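Local coordinates for arabinogalactan endo-1,4-beta-galactosidase (Ignisphaera aggregans, PDB 7OSK), which probably hydrolyses internal beta-1,4-galactosidic bonds of arabinogalactan, using a calcium-binding glycoside hydrolase family 53 domain that forms the catalytic part of a longer protein, at residues R278-V281 with Q282-K286; I242-I245 with D246-N250; K174-E178 with H179-P183; G104-G108 with G109-D113; K151-A154 with N155-Y158. All coordinates share one frame; numbering follows the deposited sequence. Where two conformers were deposited one is given.

Contact 1 (R278-V281 with Q282-K286)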
# COMPACT_ATOMS: atom_id res chain seq x y z
N ARG A 278 20.41 0.91 -1.90
CA ARG A 278 21.64 1.37 -2.55
C ARG A 278 21.90 0.63 -3.86
O ARG A 278 22.56 1.15 -4.76
CB ARG A 278 22.84 1.22 -1.62
CG ARG A 278 23.30 -0.22 -1.41
CD ARG A 278 24.54 -0.27 -0.52
NE ARG A 278 24.22 -0.10 0.89
CZ ARG A 278 24.25 1.06 1.55
NH1 ARG A 278 24.58 2.19 0.93
NH2 ARG A 278 23.94 1.08 2.84
N THR A 279 21.37 -0.59 -3.97
CA THR A 279 21.53 -1.38 -5.18
C THR A 279 20.63 -0.86 -6.29
O THR A 279 20.95 -0.97 -7.47
CB THR A 279 21.21 -2.87 -4.93
OG1 THR A 279 21.97 -3.35 -3.81
CG2 THR A 279 21.53 -3.72 -6.15
N LEU A 280 19.49 -0.28 -5.90
CA LEU A 280 18.54 0.27 -6.86
C LEU A 280 18.95 1.66 -7.35
O LEU A 280 18.72 2.00 -8.51
CB LEU A 280 17.14 0.33 -6.24
CG LEU A 280 16.20 -0.84 -6.57
CD1 LEU A 280 16.84 -2.17 -6.21
CD2 LEU A 280 14.87 -0.68 -5.86
N VAL A 281 19.54 2.46 -6.48
CA VAL A 281 19.92 3.82 -6.84
C VAL A 281 21.14 3.84 -7.75
O VAL A 281 21.34 4.80 -8.50
CB VAL A 281 20.21 4.69 -5.59
CG1 VAL A 281 19.00 4.76 -4.68
CG2 VAL A 281 21.42 4.16 -4.84
N GLN A 282 21.95 2.79 -7.69
CA GLN A 282 23.15 2.71 -8.52
C GLN A 282 22.85 2.04 -9.86
O GLN A 282 23.45 2.39 -10.87
CB GLN A 282 24.26 1.95 -7.80
CG GLN A 282 25.58 1.93 -8.59
CD GLN A 282 26.66 1.12 -7.92
OE1 GLN A 282 27.29 1.57 -6.96
NE2 GLN A 282 26.89 -0.08 -8.43
N ARG A 283 21.94 1.07 -9.86
CA ARG A 283 21.67 0.29 -11.07
C ARG A 283 20.56 0.90 -11.92
O ARG A 283 20.50 0.66 -13.12
CB ARG A 283 21.30 -1.15 -10.70
CG ARG A 283 21.33 -2.10 -11.87
CD ARG A 283 21.03 -3.52 -11.45
NE ARG A 283 21.28 -4.48 -12.53
CZ ARG A 283 22.44 -5.11 -12.73
NH1 ARG A 283 23.48 -4.89 -11.93
NH2 ARG A 283 22.55 -5.96 -13.74
N TYR A 284 19.69 1.68 -11.28
CA TYR A 284 18.54 2.26 -11.96
C TYR A 284 18.39 3.76 -11.69
O TYR A 284 18.67 4.23 -10.59
CB TYR A 284 17.26 1.54 -11.52
CG TYR A 284 17.33 0.04 -11.64
CD1 TYR A 284 17.43 -0.57 -12.88
CD2 TYR A 284 17.28 -0.77 -10.51
CE1 TYR A 284 17.49 -1.95 -12.99
CE2 TYR A 284 17.34 -2.14 -10.61
CZ TYR A 284 17.44 -2.73 -11.85
OH TYR A 284 17.50 -4.09 -11.97
N ASP A 285 17.96 4.49 -12.72
CA ASP A 285 17.62 5.90 -12.58
C ASP A 285 16.10 6.03 -12.44
O ASP A 285 15.43 6.59 -13.31
CB ASP A 285 18.13 6.72 -13.77
CG ASP A 285 19.51 7.32 -13.52
OD1 ASP A 285 19.80 7.74 -12.38
OD2 ASP A 285 20.31 7.38 -14.48
N LYS A 286 15.58 5.48 -11.35
CA LYS A 286 14.16 5.56 -11.05
C LYS A 286 13.95 5.78 -9.56
O LYS A 286 14.88 5.62 -8.77
CB LYS A 286 13.44 4.29 -11.50
CG LYS A 286 13.41 4.12 -13.01
CD LYS A 286 12.70 2.84 -13.41
CE LYS A 286 12.68 2.67 -14.92
NZ LYS A 286 12.00 3.80 -15.60
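The Tyr284 ring meets Leu280 obliquely: its CD2 lies 4.1 Å from Leu280 CG and 3.7 Å from Leu280 O. One of its faces carries the neighbouring arginine, with Arg283 CG 3.9 Å above the Tyr284 ring plane and displaced toward the rim. The contact is the last turn of helix 270-283, an outer helix of the TIM barrel, and Tyr284 is the first residue to leave helical backbone angles. Its CG is anti to its own carbonyl carbon (chi1 -52°), which keeps the ring beside the helix just completed while the chain departs.

Backbone bonds four residues apart hold this turn. Tyr284 N reaches Leu280 O at 3.0 Å and Arg283 N reaches Thr279 O at 3.3 Å; the bond from Gln282 N to Arg278 O is weak at 3.4 Å. Leu280 and Tyr284 also rest on Ile258 of strand 257-261, so the helix end is packed against the barrel wall as well as the adjacent helix 238-250. The polar ends find partners beyond this turn. Arg278 forms a salt bridge with Glu341. Arg283, its chain extended from CG to NE, and Tyr284 converge on one carboxylate of helix 238-250: Arg283 NH2 makes a salt bridge to Asp246 OD2, and Tyr284 OH shares a hydrogen bond with Asp246 OD1.

Contact 2 (I242-I245 with D246-N250)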
# COMPACT_ATOMS: atom_id res chain seq x y z
N ILE A 242 17.08 -7.16 -9.23
CA ILE A 242 17.95 -6.97 -10.38
C ILE A 242 17.43 -7.76 -11.58
O ILE A 242 17.21 -7.21 -12.65
CB ILE A 242 19.40 -7.40 -10.08
CG1 ILE A 242 20.02 -6.47 -9.04
CG2 ILE A 242 20.24 -7.40 -11.36
CD1 ILE A 242 21.38 -6.90 -8.55
N ASN A 243 17.24 -9.06 -11.38
CA ASN A 243 16.80 -9.95 -12.46
C ASN A 243 15.44 -9.56 -13.01
O ASN A 243 15.20 -9.62 -14.21
CB ASN A 243 16.77 -11.40 -11.97
CG ASN A 243 18.14 -11.92 -11.57
OD1 ASN A 243 19.15 -11.54 -12.15
ND2 ASN A 243 18.16 -12.80 -10.58
N PHE A 244 14.54 -9.15 -12.12
CA PHE A 244 13.17 -8.84 -12.49
C PHE A 244 13.06 -7.49 -13.20
O PHE A 244 12.39 -7.38 -14.23
CB PHE A 244 12.27 -8.86 -11.26
CG PHE A 244 10.81 -8.71 -11.58
CD1 PHE A 244 10.22 -7.46 -11.67
CD2 PHE A 244 10.02 -9.83 -11.80
CE1 PHE A 244 8.88 -7.33 -11.96
CE2 PHE A 244 8.67 -9.71 -12.09
CZ PHE A 244 8.10 -8.45 -12.17
N ILE A 245 13.71 -6.48 -12.65
CA ILE A 245 13.60 -5.13 -13.19
C ILE A 245 14.38 -4.97 -14.49
O ILE A 245 13.90 -4.34 -15.43
CB ILE A 245 14.08 -4.08 -12.16
CG1 ILE A 245 13.17 -4.12 -10.93
CG2 ILE A 245 14.09 -2.68 -12.77
CD1 ILE A 245 13.61 -3.22 -9.79
N ASP A 246 15.58 -5.54 -14.54
CA ASP A 246 16.37 -5.56 -15.77
C ASP A 246 15.54 -6.10 -16.93
O ASP A 246 15.47 -5.48 -18.00
CB ASP A 246 17.63 -6.41 -15.61
CG ASP A 246 18.73 -5.70 -14.84
OD1 ASP A 246 18.43 -4.70 -14.15
OD2 ASP A 246 19.89 -6.15 -14.92
N ARG A 247 14.92 -7.25 -16.72
CA ARG A 247 14.12 -7.88 -17.76
C ARG A 247 12.89 -7.04 -18.08
O ARG A 247 12.38 -7.06 -19.20
CB ARG A 247 13.70 -9.29 -17.34
CG ARG A 247 13.24 -10.17 -18.49
CD ARG A 247 12.85 -11.56 -18.01
NE ARG A 247 12.53 -12.46 -19.12
CZ ARG A 247 12.04 -13.68 -18.98
NH1 ARG A 247 11.79 -14.17 -17.77
NH2 ARG A 247 11.79 -14.42 -20.05
N LEU A 248 12.41 -6.29 -17.09
CA LEU A 248 11.24 -5.44 -17.27
C LEU A 248 11.59 -4.21 -18.10
O LEU A 248 10.90 -3.87 -19.06
CB LEU A 248 10.67 -5.03 -15.92
CG LEU A 248 9.17 -4.69 -15.87
CD1 LEU A 248 8.34 -5.93 -16.15
CD2 LEU A 248 8.81 -4.09 -14.52
N ILE A 249 12.67 -3.53 -17.72
CA ILE A 249 13.14 -2.36 -18.44
C ILE A 249 13.49 -2.72 -19.88
O ILE A 249 13.14 -2.00 -20.81
CB ILE A 249 14.37 -1.73 -17.74
CG1 ILE A 249 13.94 -1.11 -16.40
CG2 ILE A 249 15.06 -0.69 -18.63
CD1 ILE A 249 15.06 -0.46 -15.60
N ASN A 250 14.18 -3.84 -20.06
CA ASN A 250 14.56 -4.30 -21.39
C ASN A 250 13.35 -4.67 -22.25
O ASN A 250 13.44 -4.67 -23.48
CB ASN A 250 15.50 -5.51 -21.29
CG ASN A 250 16.89 -5.13 -20.81
OD1 ASN A 250 17.34 -4.00 -21.00
ND2 ASN A 250 17.58 -6.07 -20.18
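Ile245 and Ile249 touch through Ile245 CG2 and Ile249 CD1, 3.7 Å apart, one turn from each other on helix 238-250. The backbone bond beneath them, from Ile249 N to Ile245 O at 2.7 Å, is nearly straight (175° at the hydrogen). On another face Phe244 and Leu248 lie side by side and point the same way, with Phe244 CE1 4.1 Å from Leu248 CD2. A third pair, also running alongside, brings Ile242 CG2 to 3.8 Å from Asp246 OD2, over the bond of 3.0 Å from Asp246 N to Ile242 O.

Asp246 holds its CG beside its own backbone N (chi1 -78°), which leans the carboxylate back toward Ile242. There its two oxygens serve separate partners, OD2 Arg283 and OD1 Tyr284. With an alanine here, the Arg283 guanidinium would probably lose its charged mate and the Tyr284 hydroxyl its acceptor, leaving both ends less firmly placed.

Further out, Ile245 and Ile249 rest on Tyr284. Phe244 makes an edge-to-face contact with Trp206 of helix 206-223. Phe244 and Leu248 meet Leu233 and Ile231 of strand 228-234, respectively. Helix 238-250 is thus the crossover between the parallel strands 228-234 and 257-261, a beta-alpha-beta unit of the TIM barrel.

Contact 3 (K174-E178 with H179-P183)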
# COMPACT_ATOMS: atom_id res chain seq x y z
N LYS A 174 -10.78 7.39 -15.56
CA LYS A 174 -11.71 8.41 -16.06
C LYS A 174 -12.81 8.65 -15.04
O LYS A 174 -13.34 9.76 -14.94
CB LYS A 174 -12.32 7.99 -17.40
CG LYS A 174 -11.67 8.64 -18.62
CD LYS A 174 -11.91 10.14 -18.65
CE LYS A 174 -11.29 10.79 -19.87
NZ LYS A 174 -11.31 12.27 -19.77
N TYR A 175 -13.17 7.61 -14.28
CA TYR A 175 -14.17 7.73 -13.23
C TYR A 175 -13.64 8.58 -12.08
O TYR A 175 -14.34 9.46 -11.58
CB TYR A 175 -14.58 6.34 -12.74
CG TYR A 175 -15.54 6.34 -11.56
CD1 TYR A 175 -15.06 6.37 -10.26
CD2 TYR A 175 -16.91 6.29 -11.75
CE1 TYR A 175 -15.92 6.36 -9.18
CE2 TYR A 175 -17.78 6.28 -10.68
CZ TYR A 175 -17.28 6.32 -9.39
OH TYR A 175 -18.14 6.31 -8.32
N MET A 176 -12.40 8.32 -11.68
CA MET A 176 -11.80 9.03 -10.55
C MET A 176 -11.55 10.50 -10.89
O MET A 176 -11.67 11.37 -10.03
CB MET A 176 -10.48 8.37 -10.14
CG MET A 176 -10.58 6.87 -9.93
SD MET A 176 -9.16 6.14 -9.11
CE MET A 176 -9.33 6.85 -7.47
N ALA A 177 -11.20 10.77 -12.14
CA ALA A 177 -10.89 12.13 -12.59
C ALA A 177 -12.11 13.04 -12.46
O ALA A 177 -11.97 14.23 -12.17
CB ALA A 177 -10.38 12.12 -14.02
N GLU A 178 -13.30 12.48 -12.67
CA GLU A 178 -14.52 13.27 -12.70
C GLU A 178 -15.06 13.55 -11.30
O GLU A 178 -15.71 14.57 -11.07
CB GLU A 178 -15.58 12.57 -13.54
CG GLU A 178 -15.23 12.53 -15.01
CD GLU A 178 -15.01 13.92 -15.59
OE1 GLU A 178 -15.79 14.83 -15.25
OE2 GLU A 178 -14.05 14.09 -16.37
N HIS A 179 -14.79 12.64 -10.38
CA HIS A 179 -15.12 12.86 -8.98
C HIS A 179 -13.98 13.60 -8.28
O HIS A 179 -13.91 13.65 -7.06
CB HIS A 179 -15.41 11.53 -8.28
CG HIS A 179 -16.56 10.78 -8.88
ND1 HIS A 179 -16.53 10.27 -10.16
CD2 HIS A 179 -17.78 10.46 -8.37
CE1 HIS A 179 -17.68 9.67 -10.41
NE2 HIS A 179 -18.45 9.77 -9.35
N ASN A 180 -13.09 14.18 -9.09
CA ASN A 180 -11.92 14.91 -8.59
C ASN A 180 -11.12 14.05 -7.63
O ASN A 180 -10.88 14.42 -6.48
CB ASN A 180 -12.35 16.21 -7.91
CG ASN A 180 -12.90 17.23 -8.90
OD1 ASN A 180 -14.04 17.67 -8.77
ND2 ASN A 180 -12.10 17.59 -9.89
N ALA A 181 -10.72 12.87 -8.11
CA ALA A 181 -9.95 11.93 -7.31
C ALA A 181 -8.88 11.25 -8.16
O ALA A 181 -8.48 10.12 -7.88
CB ALA A 181 -10.87 10.89 -6.70
N LEU A 182 -8.42 11.94 -9.19
CA LEU A 182 -7.35 11.42 -10.03
C LEU A 182 -6.10 11.20 -9.19
O LEU A 182 -5.60 12.14 -8.56
CB LEU A 182 -7.04 12.39 -11.17
CG LEU A 182 -6.07 11.84 -12.22
CD1 LEU A 182 -6.74 10.76 -13.06
CD2 LEU A 182 -5.54 12.96 -13.11
N PRO A 183 -5.58 9.96 -9.16
CA PRO A 183 -4.40 9.69 -8.34
C PRO A 183 -3.11 10.23 -8.95
O PRO A 183 -2.91 10.12 -10.16
CB PRO A 183 -4.36 8.17 -8.27
CG PRO A 183 -5.02 7.71 -9.51
CD PRO A 183 -6.09 8.73 -9.80
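Tyr175 O is gripped twice by one residue: His179 ND1 donates to it at 2.7 Å with an angle of 146° at the hydrogen, and His179 N adds a weak backbone bond of 3.4 Å. The imidazole thereby folds back over the phenol ring of Tyr175. The two form a face-to-face stack, centroids 4.1 Å apart and planes inclined by 29°, with His179 CE1 over the Tyr175 face toward its rim, 3.4 Å from Tyr175 CE2. His179 CG stands beside its own backbone N (chi1 -60°), the position from which ND1 can meet the carbonyl of the preceding turn. A serine in place of Tyr175 would probably deprive the imidazole of its ring partner, leaving the ND1 bond as its main restraint against turning.

The chain then ends helix 158-178 in a Schellman motif. Asn180, at positive phi, is the C-prime residue; Ala181 N reaches back to Met176 O at 2.6 Å, and Asn180 N makes a weak bond to Ala177 O. Apolar contacts follow the reversal: Met176 SD lies 4.1 Å from Pro183 CD, and Ala177 CB 4.0 Å from Leu182 CD1. Tyr175 also packs on Leu114, Pro115 and Thr118 of helix 114-126, while Met176 and Pro183 share Ile133 of strand 130-135. The bond to Tyr175 O implies a proton on ND1, and a carbonyl-rich helix end would probably stabilise positive charge on this imidazole, although the geometry alone does not tell whether NE2 is also protonated.

Contact 4 (G104-G108 with G109-D113); sequences GRPYG and GGNCD
Gly108 to Asn111 form a type I' beta turn, closed by Asn111 N donating to Gly108 O at 3.1 Å. Asn111 also reaches back with its side chain, OD1 taking a weak bond from Gly108 N at 2.7 Å, so Gly108 is held at both its N-H and its C=O. The amide then rests against the ring of Pro106, whose CB lies 3.3 Å from Asn111 OD1 and 3.6 Å from Asn111 ND2. Asn111 CG sits beside its own backbone N (chi1 -61°), which carries the amide across the mouth of the turn.

Three successive glycines suit this path. At Gly108 (phi 110°) and Gly110 (phi 102°) the backbone angles themselves would press a CB onto the carbonyl O of the residue before; at Gly109 positive phi merely suits a glycine. Beyond the turn, Cys112 centres an inverse gamma turn. The bound calcium is about 13 Å from Gly109.

The carbonyls of the turn bind the fold: Gly109 O accepts from Arg94 of strand 90-95 and Gly108 O from Trp140 NE1. The loop as a whole links strand 90-95 to helix 114-126, which Asp113 caps at its N-terminus.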
# COMPACT_ATOMS: atom_id res chain seq x y z
N GLY A 104 -24.40 -10.65 -4.77
CA GLY A 104 -24.24 -9.27 -4.34
C GLY A 104 -23.56 -9.11 -2.99
O GLY A 104 -23.29 -7.99 -2.57
N ARG A 105 -23.28 -10.22 -2.31
CA ARG A 105 -22.65 -10.17 -0.99
C ARG A 105 -21.17 -9.81 -1.10
O ARG A 105 -20.47 -10.34 -1.96
CB ARG A 105 -22.81 -11.51 -0.26
CG ARG A 105 -24.25 -11.95 -0.07
CD ARG A 105 -24.40 -12.83 1.17
NE ARG A 105 -23.52 -14.00 1.13
CZ ARG A 105 -23.85 -15.17 0.59
NH1 ARG A 105 -25.03 -15.35 0.02
NH2 ARG A 105 -22.98 -16.18 0.61
N PRO A 106 -20.69 -8.90 -0.23
CA PRO A 106 -19.28 -8.47 -0.29
C PRO A 106 -18.29 -9.51 0.24
O PRO A 106 -18.62 -10.26 1.15
CB PRO A 106 -19.28 -7.22 0.60
CG PRO A 106 -20.36 -7.46 1.58
CD PRO A 106 -21.43 -8.21 0.83
N TYR A 107 -17.09 -9.52 -0.33
CA TYR A 107 -16.04 -10.44 0.10
C TYR A 107 -15.47 -10.05 1.46
O TYR A 107 -15.16 -10.91 2.28
CB TYR A 107 -14.91 -10.49 -0.94
CG TYR A 107 -15.25 -11.20 -2.24
CD1 TYR A 107 -16.38 -12.00 -2.35
CD2 TYR A 107 -14.41 -11.09 -3.35
CE1 TYR A 107 -16.68 -12.66 -3.53
CE2 TYR A 107 -14.71 -11.75 -4.53
CZ TYR A 107 -15.84 -12.53 -4.62
OH TYR A 107 -16.13 -13.18 -5.80
N GLY A 108 -15.32 -8.75 1.68
CA GLY A 108 -14.75 -8.23 2.91
C GLY A 108 -13.38 -7.61 2.67
O GLY A 108 -13.05 -7.22 1.55
N GLY A 109 -12.59 -7.51 3.73
CA GLY A 109 -11.26 -6.94 3.64
C GLY A 109 -11.29 -5.49 3.21
O GLY A 109 -10.38 -5.01 2.53
N GLY A 110 -12.35 -4.79 3.62
CA GLY A 110 -12.51 -3.38 3.29
C GLY A 110 -13.50 -3.15 2.16
O GLY A 110 -14.02 -2.04 2.02
N ASN A 111 -13.75 -4.18 1.36
CA ASN A 111 -14.65 -4.07 0.21
C ASN A 111 -14.28 -2.88 -0.66
O ASN A 111 -15.08 -1.96 -0.86
CB ASN A 111 -16.09 -3.95 0.69
CG ASN A 111 -16.53 -5.17 1.48
OD1 ASN A 111 -16.16 -6.29 1.16
ND2 ASN A 111 -17.31 -4.94 2.54
N CYS A 112 -13.06 -2.92 -1.19
CA CYS A 112 -12.45 -1.76 -1.82
C CYS A 112 -12.76 -1.64 -3.31
O CYS A 112 -11.85 -1.64 -4.14
CB CYS A 112 -10.93 -1.82 -1.61
SG CYS A 112 -10.46 -2.00 0.12
N ASP A 113 -14.04 -1.51 -3.65
CA ASP A 113 -14.42 -1.32 -5.04
C ASP A 113 -14.21 0.14 -5.43
O ASP A 113 -13.98 0.99 -4.57
CB ASP A 113 -15.88 -1.74 -5.28
CG ASP A 113 -16.87 -0.89 -4.50
OD1 ASP A 113 -16.46 -0.24 -3.52
OD2 ASP A 113 -18.06 -0.89 -4.88

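Contact 5 (K151-A154 with N155-Y158)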
# COMPACT_ATOMS: atom_id res chain seq x y z
N LYS A 151 -13.54 -12.25 -11.91
CA LYS A 151 -14.51 -13.25 -12.34
C LYS A 151 -14.91 -13.12 -13.80
O LYS A 151 -15.13 -14.13 -14.48
CB LYS A 151 -15.77 -13.16 -11.47
CG LYS A 151 -15.57 -13.65 -10.04
CD LYS A 151 -16.81 -13.45 -9.20
CE LYS A 151 -16.84 -12.08 -8.53
NZ LYS A 151 -16.98 -10.93 -9.46
N ALA A 152 -14.99 -11.89 -14.29
CA ALA A 152 -15.44 -11.64 -15.66
C ALA A 152 -14.29 -11.73 -16.66
O ALA A 152 -14.52 -11.74 -17.87
CB ALA A 152 -16.10 -10.28 -15.74
N TRP A 153 -13.06 -11.78 -16.16
CA TRP A 153 -11.87 -11.88 -17.01
C TRP A 153 -11.34 -13.31 -17.07
O TRP A 153 -10.41 -13.60 -17.83
CB TRP A 153 -10.77 -10.94 -16.50
CG TRP A 153 -11.13 -9.48 -16.50
CD1 TRP A 153 -12.34 -8.94 -16.80
CD2 TRP A 153 -10.26 -8.38 -16.20
NE1 TRP A 153 -12.29 -7.57 -16.70
CE2 TRP A 153 -11.02 -7.20 -16.33
CE3 TRP A 153 -8.92 -8.28 -15.82
CZ2 TRP A 153 -10.48 -5.94 -16.10
CZ3 TRP A 153 -8.39 -7.03 -15.60
CH2 TRP A 153 -9.17 -5.87 -15.74
N ALA A 154 -11.93 -14.19 -16.27
CA ALA A 154 -11.42 -15.54 -16.06
C ALA A 154 -11.25 -16.35 -17.35
O ALA A 154 -10.24 -17.04 -17.53
CB ALA A 154 -12.33 -16.29 -15.11
N ASN A 155 -12.23 -16.26 -18.24
CA ASN A 155 -12.25 -17.09 -19.45
C ASN A 155 -12.07 -16.28 -20.73
O ASN A 155 -12.34 -16.77 -21.83
CB ASN A 155 -13.55 -17.89 -19.52
CG ASN A 155 -13.62 -18.96 -18.44
OD1 ASN A 155 -13.01 -20.03 -18.57
ND2 ASN A 155 -14.37 -18.69 -17.38
N LEU A 156 -11.63 -15.04 -20.59
CA LEU A 156 -11.27 -14.23 -21.75
C LEU A 156 -9.93 -14.70 -22.29
O LEU A 156 -8.99 -14.94 -21.53
CB LEU A 156 -11.20 -12.75 -21.38
CG LEU A 156 -12.49 -12.09 -20.87
CD1 LEU A 156 -12.25 -10.61 -20.63
CD2 LEU A 156 -13.64 -12.30 -21.84
N SER A 157 -9.84 -14.84 -23.61
CA SER A 157 -8.58 -15.18 -24.25
C SER A 157 -7.59 -14.05 -24.02
O SER A 157 -7.98 -12.95 -23.65
CB SER A 157 -8.77 -15.43 -25.75
OG SER A 157 -9.19 -14.25 -26.41
N TYR A 158 -6.31 -14.32 -24.25
CA TYR A 158 -5.28 -13.32 -23.95
C TYR A 158 -5.51 -12.00 -24.69
O TYR A 158 -5.42 -10.94 -24.08
CB TYR A 158 -3.89 -13.86 -24.28
CG TYR A 158 -2.82 -12.81 -24.12
CD1 TYR A 158 -2.45 -12.37 -22.86
CD2 TYR A 158 -2.20 -12.23 -25.22
CE1 TYR A 158 -1.49 -11.40 -22.70
CE2 TYR A 158 -1.24 -11.26 -25.07
CZ TYR A 158 -0.89 -10.85 -23.80
OH TYR A 158 0.07 -9.89 -23.63
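Leu156 folds back on Trp153 and Ala152, while Asn155 and Ala154 form the corner between them. These last two are the central residues of a type I beta turn from Trp153 to Leu156. The closing bond, Leu156 N to Trp153 O, is weak: it is 3.3 Å long, though reasonably straight. Side-chain contacts accompany it.

Leu156 makes the contacts to Ala152 and Trp153. Its CG is anti to its own carbonyl carbon (chi1 -61°), beside the backbone N, and this directs the branched end toward the first half of the turn. Leu156 CG then lies 3.6 Å from Ala152 O, and Leu156 CD1 approaches the indole obliquely, 4.2 Å from Trp153 CD1. At the corner Asn155 curls against the residue before it in a loose contact, Asn155 ND2 lying 3.9 Å from Ala154 CB. The carbonyl of Ala154 is taken by the Lys149 ammonium.

Outside the turn, the buried Trp153 side chain packs on Leu161, Ala164 and Val165 of helix 158-178, and Leu156 joins it on Ala164. Trp153 and Leu156 thus pack on the first turns of the helix the loop leads into. Ser157 occupies the N-cap position and Tyr158 begins the helix, its hydroxyl bonded to Gln208 O. The whole is a tight turn leading into a helix N-terminus, within the loop that joins strand 130-135 to helix 158-178 in the TIM barrel.

Along the chain the order is contact 4, contact 5, contact 3, contact 2, contact 1, all within one eight-stranded parallel TIM barrel. Contacts 5 and 3 bracket helix 158-178 at its start and end, their centres about 26 Å apart. Contacts 1 and 2, with centres about 12 Å apart, join the neighbouring outer helices 270-283 and 238-250 directly through Asp246. Contacts 4 and 5 have centres about 21 Å apart and meet where Tyr107 packs on Lys151. Contacts 1 and 4 are on opposite sides of the chain's centre, about 38 Å between centres; contact 4 lies in a strand-to-helix loop toward the calcium site.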